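Local coordinates for protein alcohol dehydrogenase IV (Corynebacterium glutamicum, PDB 3IV7) that probably catalyses the NAD-dependent reduction of maleylacetate, as a member of the iron-containing alcohol dehydrogenase family, at residues V76-R79 / A80-V83; C245-L248 / G249-N253; L254-A257 / Q258-T262; G294-R297 / L298-S301. One frame throughout, in Å; residues are numbered along the deposited sequence.

Contact 1. Residues V76-R79 / A80-V83; sequences VAER and ARAV
E78 and R81 form a salt bridge one helical turn apart. R81 NH1 donates to E78 OE2 at 2.7 Å, with an N-H...O angle of 151°. The oxygen uses its anti lone pair, away from the other carboxylate oxygen. It lies in the guanidinium plane, while the carboxylate itself is turned 73° from that plane. A77 CB sits over the centre of one guanidinium face, 4.0 Å from R81 CZ. The R81 chain is extended from CG to NE and runs back along the helix, with R81 CG 3.3 Å from A77 O. The E78 chain bends at chi2 (-70°), which brings its carboxylate round to the arginine. R81 NE donates to A106 O and NH2 is bonded elsewhere, so several bonds restrict the guanidinium's rotation.

Behind these side chains the i to i+4 bonds of an alpha-helix run without a break. R81 N reaches A77 O at 2.9 Å, and V83 N reaches R79 O at 3.1 Å. R79 turns elsewhere and pairs with E67.

The contact lies in helix 74-86 of the N-terminal, Rossmann-like part. A77, A80 and R81 pack on helix 98-111, and A80 and V83 touch strand 63-65, an outermost strand of the parallel sheet.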
loop_
_atom_site.group_PDB
_atom_site.type_symbol
_atom_site.label_atom_id
_atom_site.label_comp_id
_atom_site.label_asym_id
_atom_site.label_seq_id
_atom_site.Cartn_x
_atom_site.Cartn_y
_atom_site.Cartn_z
ATOM N N VAL A 76 -29.892 16.184 -3.548
ATOM C CA VAL A 76 -28.804 16.988 -2.990
ATOM C C VAL A 76 -27.537 16.825 -3.876
ATOM O O VAL A 76 -26.853 17.784 -4.175
ATOM C CB VAL A 76 -28.543 16.573 -1.530
ATOM C CG1 VAL A 76 -27.278 17.247 -0.958
ATOM C CG2 VAL A 76 -29.824 16.885 -0.657
ATOM N N ALA A 77 -27.259 15.592 -4.304
ATOM C CA ALA A 77 -26.145 15.346 -5.212
ATOM C C ALA A 77 -26.362 16.143 -6.518
ATOM O O ALA A 77 -25.444 16.830 -6.999
ATOM C CB ALA A 77 -26.015 13.856 -5.501
ATOM N N GLU A 78 -27.591 16.108 -7.047
ATOM C CA GLU A 78 -27.908 16.805 -8.313
ATOM C C GLU A 78 -27.717 18.327 -8.228
ATOM O O GLU A 78 -27.175 18.926 -9.158
ATOM C CB GLU A 78 -29.315 16.450 -8.823
ATOM C CG GLU A 78 -29.393 15.048 -9.445
ATOM C CD GLU A 78 -28.656 14.959 -10.780
ATOM O OE1 GLU A 78 -29.200 15.433 -11.778
ATOM O OE2 GLU A 78 -27.545 14.403 -10.834
ATOM N N ARG A 79 -28.160 18.946 -7.126
ATOM C CA ARG A 79 -27.879 20.389 -6.899
ATOM C C ARG A 79 -26.382 20.668 -6.820
ATOM O O ARG A 79 -25.904 21.593 -7.444
ATOM C CB ARG A 79 -28.551 20.894 -5.623
ATOM C CG ARG A 79 -30.043 21.202 -5.798
ATOM C CD ARG A 79 -30.630 21.859 -4.538
ATOM N NE ARG A 79 -30.692 20.943 -3.384
ATOM C CZ ARG A 79 -31.677 20.064 -3.159
ATOM N NH1 ARG A 79 -32.657 19.892 -4.038
ATOM N NH2 ARG A 79 -31.648 19.310 -2.087
ATOM N N ALA A 80 -25.643 19.854 -6.056
ATOM C CA ALA A 80 -24.175 20.050 -5.925
ATOM C C ALA A 80 -23.472 19.929 -7.279
ATOM O O ALA A 80 -22.563 20.704 -7.583
ATOM C CB ALA A 80 -23.586 19.077 -4.936
ATOM N N ARG A 81 -23.925 18.993 -8.114
ATOM C CA ARG A 81 -23.291 18.779 -9.420
ATOM C C ARG A 81 -23.520 19.984 -10.299
ATOM O O ARG A 81 -22.636 20.384 -11.029
ATOM C CB ARG A 81 -23.843 17.519 -10.113
ATOM C CG ARG A 81 -23.359 16.214 -9.501
ATOM C CD ARG A 81 -24.311 15.065 -9.781
ATOM N NE ARG A 81 -23.849 13.775 -9.193
ATOM C CZ ARG A 81 -24.606 12.674 -9.103
ATOM N NH1 ARG A 81 -25.869 12.693 -9.496
ATOM N NH2 ARG A 81 -24.112 11.561 -8.577
ATOM N N ALA A 82 -24.723 20.545 -10.233
ATOM C CA ALA A 82 -25.072 21.726 -11.021
ATOM C C ALA A 82 -24.211 22.945 -10.623
ATOM O O ALA A 82 -23.714 23.666 -11.486
ATOM C CB ALA A 82 -26.559 22.039 -10.862
ATOM N N VAL A 83 -24.075 23.180 -9.323
ATOM C CA VAL A 83 -23.190 24.255 -8.820
ATOM C C VAL A 83 -21.762 24.084 -9.385
ATOM O O VAL A 83 -21.176 25.039 -9.954
ATOM C CB VAL A 83 -23.159 24.273 -7.265
ATOM C CG1 VAL A 83 -22.064 25.194 -6.746
ATOM C CG2 VAL A 83 -24.529 24.700 -6.714
#

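Contact 2. Residues C245-L248 / G249-N253; sequences CHTL and GGTFN
L248 and F252 meet at the C-terminal end of helix 240-250, where the chain turns out of the helix. The contact combines backbone bonding with a small apolar cluster.

G249 N donates to C245 O, and G250 N donates to H246 O at 2.8 Å. T251 N continues the i to i+4 pattern with T247 O, also at 2.8 Å. The next bond is weak: F252 N lies 3.3 Å from L248 O, with an N-H...O angle of only 131°. N253 then takes positive phi (49°) and the helical path is left.

The contacts round the F252 ring are mostly apolar. L248 CD2 approaches F252 CD1 at 4.2 Å, and the two side chains cross at a slant. T247 and F252 lie side by side and point the same way, with T247 CG2 4.2 Å from F252 CE1. The T247 methyl stands anti to its backbone N, which turns it towards T251 and F252. T251 CG2 sits over one ring face, towards the rim. F313 meets the same ring edge-to-face. The polar neighbour is T247 O, at the ring edge and near its plane, 3.8 Å from F252 CD1.

Two polar side-chain atoms find partners outside the contact. T247 OG1 bonds to T325 OG1, and N253 OD1 accepts from H71 NE2.

Helix 318-326 packs against T247, T251 and F252. C245 and L248 face helix 256-271, the next helix in the chain.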
loop_
_atom_site.group_PDB
_atom_site.type_symbol
_atom_site.label_atom_id
_atom_site.label_comp_id
_atom_site.label_asym_id
_atom_site.label_seq_id
_atom_site.Cartn_x
_atom_site.Cartn_y
_atom_site.Cartn_z
ATOM N N CYS A 245 -24.122 -3.848 8.769
ATOM C CA CYS A 245 -24.203 -2.412 9.042
ATOM C C CYS A 245 -24.879 -1.606 7.948
ATOM O O CYS A 245 -25.613 -0.643 8.241
ATOM C CB CYS A 245 -22.820 -1.867 9.363
ATOM S SG CYS A 245 -22.201 -2.555 10.943
ATOM N N HIS A 246 -24.662 -2.000 6.685
ATOM C CA HIS A 246 -25.312 -1.345 5.560
ATOM C C HIS A 246 -26.843 -1.497 5.696
ATOM O O HIS A 246 -27.556 -0.536 5.563
ATOM C CB HIS A 246 -24.807 -1.933 4.224
ATOM C CG HIS A 246 -25.314 -1.217 3.003
ATOM N ND1 HIS A 246 -26.152 -1.817 2.082
ATOM C CD2 HIS A 246 -25.073 0.034 2.534
ATOM C CE1 HIS A 246 -26.399 -0.968 1.098
ATOM N NE2 HIS A 246 -25.767 0.166 1.356
ATOM N N THR A 247 -27.309 -2.707 5.977
ATOM C CA THR A 247 -28.749 -2.963 6.236
ATOM C C THR A 247 -29.257 -2.132 7.410
ATOM O O THR A 247 -30.304 -1.493 7.313
ATOM C CB THR A 247 -29.009 -4.442 6.567
ATOM O OG1 THR A 247 -28.669 -5.263 5.452
ATOM C CG2 THR A 247 -30.494 -4.685 6.944
ATOM N N LEU A 248 -28.503 -2.120 8.523
ATOM C CA LEU A 248 -28.973 -1.429 9.725
ATOM C C LEU A 248 -29.025 0.094 9.505
ATOM O O LEU A 248 -29.948 0.755 9.974
ATOM C CB LEU A 248 -28.134 -1.806 10.964
ATOM C CG LEU A 248 -28.230 -3.261 11.497
ATOM C CD1 LEU A 248 -27.309 -3.482 12.708
ATOM C CD2 LEU A 248 -29.662 -3.629 11.864
ATOM N N GLY A 249 -28.060 0.629 8.759
ATOM C CA GLY A 249 -28.036 2.067 8.421
ATOM C C GLY A 249 -29.046 2.427 7.336
ATOM O O GLY A 249 -29.695 3.459 7.401
ATOM N N GLY A 250 -29.196 1.547 6.357
ATOM C CA GLY A 250 -30.047 1.817 5.203
ATOM C C GLY A 250 -31.508 1.624 5.486
ATOM O O GLY A 250 -32.317 2.523 5.274
ATOM N N THR A 251 -31.842 0.466 6.020
ATOM C CA THR A 251 -33.222 0.089 6.220
ATOM C C THR A 251 -33.787 0.570 7.541
ATOM O O THR A 251 -34.967 0.912 7.623
ATOM C CB THR A 251 -33.359 -1.427 6.171
ATOM O OG1 THR A 251 -32.724 -1.925 4.981
ATOM C CG2 THR A 251 -34.841 -1.841 6.210
ATOM N N PHE A 252 -32.962 0.586 8.589
ATOM C CA PHE A 252 -33.462 0.968 9.918
ATOM C C PHE A 252 -32.966 2.303 10.375
ATOM O O PHE A 252 -33.249 2.717 11.476
ATOM C CB PHE A 252 -33.091 -0.100 10.930
ATOM C CG PHE A 252 -33.682 -1.412 10.630
ATOM C CD1 PHE A 252 -33.042 -2.290 9.782
ATOM C CD2 PHE A 252 -34.898 -1.767 11.156
ATOM C CE1 PHE A 252 -33.590 -3.495 9.490
ATOM C CE2 PHE A 252 -35.452 -2.977 10.860
ATOM C CZ PHE A 252 -34.791 -3.848 10.039
ATOM N N ASN A 253 -32.191 2.961 9.534
ATOM C CA ASN A 253 -31.638 4.275 9.845
ATOM C C ASN A 253 -30.974 4.381 11.219
ATOM O O ASN A 253 -31.085 5.396 11.890
ATOM C CB ASN A 253 -32.711 5.360 9.692
ATOM C CG ASN A 253 -32.096 6.780 9.527
ATOM O OD1 ASN A 253 -31.014 6.946 8.954
ATOM N ND2 ASN A 253 -32.789 7.781 10.040
#

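Contact 3. Residues L254-A257 / Q258-T262; sequences LPHA and QTHAT
Q258 and P255 meet at the N-terminal end of helix 256-271, where P255 holds the N-cap position. Q258 bends at chi2, which folds its amide back towards the cap. Its OE1 comes to 3.6 Å from P255 CB. Y311 touches both residues from a loop.

T259 gives the cap its main polar contact. Its hydroxyl donates to P255 O at 2.6 Å, and its backbone N donates to the same oxygen at 3.1 Å. The two donors come from opposite faces of the carbonyl plane. T259 OG1 can turn back to the cap because it stands beside its own backbone N (chi1 -67°). It also packs on L254 CB, and the two side chains cross at about a right angle. T259 N has a second, weak bond to H256 O.

H260 N donates to H256 O in a nearly straight bond, with an N-H...O angle of 175°. Its ring lies obliquely to that of H256, with planes 46° apart and centroids 4.4 Å apart. H260 CD2 sits over one face of the H256 ring, towards the rim. H256 probably corresponds to a metal-binding histidine of the iron-containing relatives; its NE2 bonds weakly to N173 ND2. On the far side of its ring, H260 ND1 is hydrogen-bonded to H241 NE2.

A261 N bonds to A257 O at 2.8 Å, and its side chain packs on L172 of helix 164-181. T262 repeats the double grip of T259: its backbone N and its hydroxyl approach Q258 O from opposite faces, with OG1 2.7 Å from that oxygen.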
loop_
_atom_site.group_PDB
_atom_site.type_symbol
_atom_site.label_atom_id
_atom_site.label_comp_id
_atom_site.label_asym_id
_atom_site.label_seq_id
_atom_site.Cartn_x
_atom_site.Cartn_y
_atom_site.Cartn_z
ATOM N N LEU A 254 -30.244 3.343 11.622
ATOM C CA LEU A 254 -29.509 3.405 12.897
ATOM C C LEU A 254 -28.293 4.296 12.680
ATOM O O LEU A 254 -27.833 4.424 11.566
ATOM C CB LEU A 254 -29.073 2.008 13.357
ATOM C CG LEU A 254 -30.164 1.005 13.684
ATOM C CD1 LEU A 254 -29.558 -0.219 14.404
ATOM C CD2 LEU A 254 -31.251 1.660 14.522
ATOM N N PRO A 255 -27.793 4.941 13.747
ATOM C CA PRO A 255 -26.641 5.844 13.565
ATOM C C PRO A 255 -25.403 5.065 13.112
ATOM O O PRO A 255 -25.136 3.974 13.617
ATOM C CB PRO A 255 -26.450 6.474 14.950
ATOM C CG PRO A 255 -27.349 5.750 15.856
ATOM C CD PRO A 255 -28.404 5.088 15.069
ATOM N N HIS A 256 -24.671 5.645 12.169
ATOM C CA HIS A 256 -23.615 4.959 11.475
ATOM C C HIS A 256 -22.446 4.473 12.366
ATOM O O HIS A 256 -22.225 3.307 12.455
ATOM C CB HIS A 256 -23.094 5.834 10.335
ATOM C CG HIS A 256 -21.941 5.239 9.603
ATOM N ND1 HIS A 256 -22.105 4.444 8.492
ATOM C CD2 HIS A 256 -20.604 5.283 9.845
ATOM C CE1 HIS A 256 -20.915 4.060 8.046
ATOM N NE2 HIS A 256 -19.987 4.560 8.844
ATOM N N ALA A 257 -21.709 5.392 12.997
ATOM C CA ALA A 257 -20.505 5.016 13.767
ATOM C C ALA A 257 -20.839 4.060 14.929
ATOM O O ALA A 257 -20.169 3.039 15.121
ATOM C CB ALA A 257 -19.774 6.312 14.300
ATOM N N GLN A 258 -21.906 4.376 15.669
ATOM C CA GLN A 258 -22.360 3.537 16.773
ATOM C C GLN A 258 -22.762 2.122 16.321
ATOM O O GLN A 258 -22.557 1.158 17.050
ATOM C CB GLN A 258 -23.537 4.175 17.508
ATOM C CG GLN A 258 -23.172 5.381 18.370
ATOM C CD GLN A 258 -22.891 6.637 17.555
ATOM O OE1 GLN A 258 -23.188 6.703 16.345
ATOM N NE2 GLN A 258 -22.281 7.621 18.198
ATOM N N THR A 259 -23.372 2.009 15.150
ATOM C CA THR A 259 -23.815 0.714 14.664
ATOM C C THR A 259 -22.585 -0.134 14.339
ATOM O O THR A 259 -22.482 -1.289 14.748
ATOM C CB THR A 259 -24.716 0.850 13.420
ATOM O OG1 THR A 259 -25.951 1.490 13.796
ATOM C CG2 THR A 259 -25.018 -0.506 12.832
ATOM N N HIS A 260 -21.641 0.459 13.632
ATOM C CA HIS A 260 -20.395 -0.219 13.331
ATOM C C HIS A 260 -19.690 -0.633 14.628
ATOM O O HIS A 260 -19.293 -1.773 14.769
ATOM C CB HIS A 260 -19.482 0.669 12.498
ATOM C CG HIS A 260 -19.803 0.645 11.047
ATOM N ND1 HIS A 260 -19.251 -0.274 10.186
ATOM C CD2 HIS A 260 -20.684 1.371 10.314
ATOM C CE1 HIS A 260 -19.730 -0.075 8.971
ATOM N NE2 HIS A 260 -20.613 0.905 9.025
ATOM N N ALA A 261 -19.611 0.293 15.592
ATOM C CA ALA A 261 -18.949 0.026 16.844
ATOM C C ALA A 261 -19.589 -1.121 17.571
ATOM O O ALA A 261 -18.895 -2.016 18.059
ATOM C CB ALA A 261 -18.934 1.280 17.739
ATOM N N THR A 262 -20.911 -1.120 17.610
ATOM C CA THR A 262 -21.672 -2.124 18.337
ATOM C C THR A 262 -21.613 -3.502 17.691
ATOM O O THR A 262 -21.416 -4.498 18.370
ATOM C CB THR A 262 -23.137 -1.705 18.479
ATOM O OG1 THR A 262 -23.205 -0.444 19.154
ATOM C CG2 THR A 262 -23.954 -2.779 19.267
#

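Contact 4. Residues G294-R297 / L298-S301; sequences GLQR and LRLS
R299 and Q296 lie side by side and point the same way, joined at their polar ends. R299 NH1 donates to Q296 OE1 at 2.8 Å. The amide oxygen lies in the guanidinium plane, and the two flat groups are only 27° apart. Q296 bends at chi2 (-62°) and R299 bends at chi3 (67°), and these bends bring the amide and guanidinium together. A water closes a small ring with them. It accepts from Q296 NE2 and from R299 NH1, at 3.0 Å each. R299 NH2 donates to P305 O, so the guanidinium is fixed from a second direction.

The aliphatic part of R299 crosses L295 at a slant. L295 CG is 4.0 Å from R299 CD, and R299 CG is 3.2 Å from L295 O. All this takes place on helix 291-301, one of the helices of the C-terminal, all-helical part of the chain. Its i to i+4 bonds include R299 N to L295 O at 2.9 Å and S301 N to R297 O at 3.0 Å.

L298 points into the protein. Its CB rests on the carbonyls of the preceding turn, 3.5 Å from L295 O. Its side chain packs on L172 and L175 of helix 164-181 and on P207 of helix 189-211. At the last turn S301 OG donates to L298 O at 2.8 Å.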
loop_
_atom_site.group_PDB
_atom_site.type_symbol
_atom_site.label_atom_id
_atom_site.label_comp_id
_atom_site.label_asym_id
_atom_site.label_seq_id
_atom_site.Cartn_x
_atom_site.Cartn_y
_atom_site.Cartn_z
ATOM N N GLY A 294 -8.397 -8.733 22.790
ATOM C CA GLY A 294 -7.827 -7.467 22.399
ATOM C C GLY A 294 -8.930 -6.453 22.127
ATOM O O GLY A 294 -8.885 -5.337 22.630
ATOM N N LEU A 295 -9.914 -6.836 21.315
ATOM C CA LEU A 295 -11.016 -5.942 21.015
ATOM C C LEU A 295 -11.786 -5.577 22.298
ATOM O O LEU A 295 -12.126 -4.425 22.497
ATOM C CB LEU A 295 -11.968 -6.539 19.972
ATOM C CG LEU A 295 -13.180 -5.647 19.598
ATOM C CD1 LEU A 295 -12.694 -4.251 19.101
ATOM C CD2 LEU A 295 -14.009 -6.334 18.535
ATOM N N GLN A 296 -12.039 -6.568 23.160
ATOM C CA GLN A 296 -12.802 -6.336 24.394
ATOM C C GLN A 296 -12.070 -5.397 25.365
ATOM O O GLN A 296 -12.694 -4.524 25.969
ATOM C CB GLN A 296 -13.163 -7.657 25.075
ATOM C CG GLN A 296 -14.192 -8.504 24.327
ATOM C CD GLN A 296 -15.550 -7.818 24.164
ATOM O OE1 GLN A 296 -15.787 -7.111 23.182
ATOM N NE2 GLN A 296 -16.479 -8.112 25.080
ATOM N N ARG A 297 -10.749 -5.557 25.487
ATOM C CA ARG A 297 -9.947 -4.653 26.302
ATOM C C ARG A 297 -9.973 -3.245 25.764
ATOM O O ARG A 297 -9.985 -2.290 26.535
ATOM C CB ARG A 297 -8.504 -5.120 26.376
ATOM C CG ARG A 297 -8.331 -6.320 27.201
ATOM C CD ARG A 297 -6.918 -6.822 27.194
ATOM N NE ARG A 297 -6.812 -8.097 27.917
ATOM C CZ ARG A 297 -5.687 -8.783 28.084
ATOM N NH1 ARG A 297 -4.538 -8.322 27.600
ATOM N NH2 ARG A 297 -5.707 -9.930 28.754
ATOM N N LEU A 298 -9.917 -3.100 24.445
ATOM C CA LEU A 298 -10.010 -1.791 23.851
ATOM C C LEU A 298 -11.354 -1.184 24.170
ATOM O O LEU A 298 -11.437 -0.026 24.659
ATOM C CB LEU A 298 -9.802 -1.848 22.351
ATOM C CG LEU A 298 -10.060 -0.548 21.595
ATOM C CD1 LEU A 298 -9.126 0.584 22.069
ATOM C CD2 LEU A 298 -9.882 -0.821 20.112
ATOM N N ARG A 299 -12.412 -1.951 23.935
ATOM C CA ARG A 299 -13.775 -1.458 24.161
ATOM C C ARG A 299 -14.006 -1.005 25.589
ATOM O O ARG A 299 -14.572 0.075 25.827
ATOM C CB ARG A 299 -14.804 -2.506 23.762
ATOM C CG ARG A 299 -14.862 -2.734 22.238
ATOM C CD ARG A 299 -15.853 -3.766 21.872
ATOM N NE ARG A 299 -17.201 -3.311 22.156
ATOM C CZ ARG A 299 -18.110 -3.979 22.861
ATOM N NH1 ARG A 299 -17.853 -5.185 23.377
ATOM N NH2 ARG A 299 -19.306 -3.444 23.037
ATOM N N LEU A 300 -13.559 -1.800 26.550
ATOM C CA LEU A 300 -13.669 -1.391 27.942
ATOM C C LEU A 300 -12.861 -0.103 28.189
ATOM O O LEU A 300 -13.338 0.818 28.814
ATOM C CB LEU A 300 -13.171 -2.501 28.862
ATOM C CG LEU A 300 -13.461 -2.273 30.338
ATOM C CD1 LEU A 300 -14.934 -2.029 30.518
ATOM C CD2 LEU A 300 -13.008 -3.480 31.178
ATOM N N SER A 301 -11.658 -0.012 27.624
ATOM C CA SER A 301 -10.814 1.157 27.883
ATOM C C SER A 301 -11.343 2.448 27.247
ATOM O O SER A 301 -10.982 3.526 27.675
ATOM C CB SER A 301 -9.368 0.902 27.465
ATOM O OG SER A 301 -9.213 1.046 26.066
HETATM O O HOH W 1 -18.949 -6.581 25.852
#

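In the fold
Contacts 2 and 3 are direct neighbours, with centres 10 Å apart. A probable hydrogen bond, L254 N to L248 O at 3.1 Å, ties the end of one helix to the start of the next. C245 CB also packs on H260 NE2 at 3.6 Å. Contact 4 follows in the same helical part. Its centre is 17 Å from that of contact 3, and their nearest atoms are about 5 Å apart. Contact 1 stands alone in the N-terminal part, about 14 Å from contact 2 at the nearest atoms. Its centre is 42 Å from that of contact 4. In relatives, histidines of the helical part bind the metal; H256 probably corresponds to one.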